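Local coordinates for protease 2A (Rhinovirus C, PDB 5X45), which is probably a chymotrypsin-like cysteine protease of the virus that cleaves its polyprotein, as in related picornaviruses, and carries a structural zinc ion, at residues G100-E103 / P104-G108. Residues are numbered along the deposited sequence; the frame is centred on the assembly and turned at random.
Sequences GHCE and PGDCG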
loop_
_atom_site.group_PDB
_atom_site.type_symbol
_atom_site.label_atom_id
_atom_site.label_comp_id
_atom_site.label_asym_id
_atom_site.label_seq_id
_atom_site.Cartn_x
_atom_site.Cartn_y
_atom_site.Cartn_z
ATOM N N GLY A 100 -10.432 -5.109 -9.339
ATOM C CA GLY A 100 -9.165 -5.648 -9.777
ATOM C C GLY A 100 -8.867 -6.950 -9.079
ATOM O O GLY A 100 -9.452 -7.258 -8.048
ATOM N N HIS A 101 -7.980 -7.735 -9.675
ATOM C CA HIS A 101 -7.607 -9.012 -9.104
ATOM C C HIS A 101 -6.688 -8.867 -7.888
ATOM O O HIS A 101 -5.747 -8.064 -7.889
ATOM C CB HIS A 101 -6.920 -9.879 -10.144
ATOM C CG HIS A 101 -6.405 -11.161 -9.586
ATOM N ND1 HIS A 101 -7.222 -12.241 -9.329
ATOM C CD2 HIS A 101 -5.161 -11.526 -9.197
ATOM C CE1 HIS A 101 -6.497 -13.226 -8.831
ATOM N NE2 HIS A 101 -5.245 -12.819 -8.741
ATOM N N CYS A 102 -6.974 -9.646 -6.849
ATOM C CA CYS A 102 -6.126 -9.658 -5.666
ATOM C C CYS A 102 -6.181 -11.012 -4.965
ATOM O O CYS A 102 -7.252 -11.566 -4.737
ATOM C CB CYS A 102 -6.537 -8.542 -4.708
ATOM S SG CYS A 102 -5.477 -8.358 -3.262
ATOM N N GLU A 103 -5.012 -11.540 -4.627
ATOM C CA GLU A 103 -4.905 -12.810 -3.917
ATOM C C GLU A 103 -4.038 -12.625 -2.683
ATOM O O GLU A 103 -3.294 -11.649 -2.595
ATOM C CB GLU A 103 -4.285 -13.884 -4.806
ATOM C CG GLU A 103 -5.146 -14.386 -5.922
ATOM C CD GLU A 103 -4.389 -15.381 -6.776
ATOM O OE1 GLU A 103 -3.374 -15.921 -6.282
ATOM O OE2 GLU A 103 -4.804 -15.630 -7.930
ATOM N N PRO A 104 -4.112 -13.572 -1.733
ATOM C CA PRO A 104 -3.127 -13.561 -0.648
ATOM C C PRO A 104 -1.703 -13.547 -1.201
ATOM O O PRO A 104 -1.385 -14.331 -2.090
ATOM C CB PRO A 104 -3.423 -14.862 0.105
ATOM C CG PRO A 104 -4.885 -15.086 -0.121
ATOM C CD PRO A 104 -5.169 -14.579 -1.512
ATOM N N GLY A 105 -0.867 -12.648 -0.694
ATOM C CA GLY A 105 0.498 -12.548 -1.173
ATOM C C GLY A 105 0.751 -11.328 -2.040
ATOM O O GLY A 105 1.893 -11.043 -2.398
ATOM N N ASP A 106 -0.313 -10.615 -2.394
ATOM C CA ASP A 106 -0.188 -9.444 -3.259
ATOM C C ASP A 106 0.059 -8.161 -2.454
ATOM O O ASP A 106 0.303 -7.100 -3.033
ATOM C CB ASP A 106 -1.439 -9.286 -4.141
ATOM C CG ASP A 106 -1.573 -10.391 -5.195
ATOM O OD1 ASP A 106 -0.612 -11.171 -5.387
ATOM O OD2 ASP A 106 -2.649 -10.483 -5.830
ATOM N N CYS A 107 -0.015 -8.254 -1.127
ATOM C CA CYS A 107 0.163 -7.078 -0.265
ATOM C C CYS A 107 1.527 -6.415 -0.466
ATOM O O CYS A 107 2.555 -7.089 -0.557
ATOM C CB CYS A 107 -0.035 -7.456 1.209
ATOM S SG CYS A 107 -1.684 -8.138 1.578
ATOM N N GLY A 108 1.521 -5.088 -0.566
ATOM C CA GLY A 108 2.746 -4.340 -0.775
ATOM C C GLY A 108 2.909 -3.854 -2.211
ATOM O O GLY A 108 3.710 -2.953 -2.477
#
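Two hydrogen bonds join Glu103 and Asp106 round a type II beta turn, one between backbone atoms and one from a backbone N-H to a side-chain carboxylate. Asp106 N reaches Glu103 O at 3.2 Å and closes the turn, with Pro104 and Gly105 at its two middle positions. The second bond runs from Glu103 N to Asp106 OD2 at 2.9 Å. It is fairly straight, at 161°, and the N-H comes from above the carboxylate plane. With chi1 of -69°, Asp106 CG lies anti to its own carbonyl carbon, beside the backbone N, and this swings the carboxylate back over the backbone of Glu103.

Van der Waals packing is modest. Asp106 OD2 passes 3.6 Å from Cys102 CA. Cys102 SG lies 4.2 Å from Asp106 CB.

The Pro-Gly-Asp-Cys-Gly sequence matches the nucleophile motif of 2A proteases, in which Cys107 is probably the nucleophile and the backbone just before it would, as in chymotrypsin-like proteases, contribute to the oxyanion hole. Ser64 OG, from the neighbouring loop, also hydrogen-bonds Asp106 OD2. A single carboxylate oxygen thus ties the turn leading into Cys107 both to the backbone of Glu103 and to the adjacent loop.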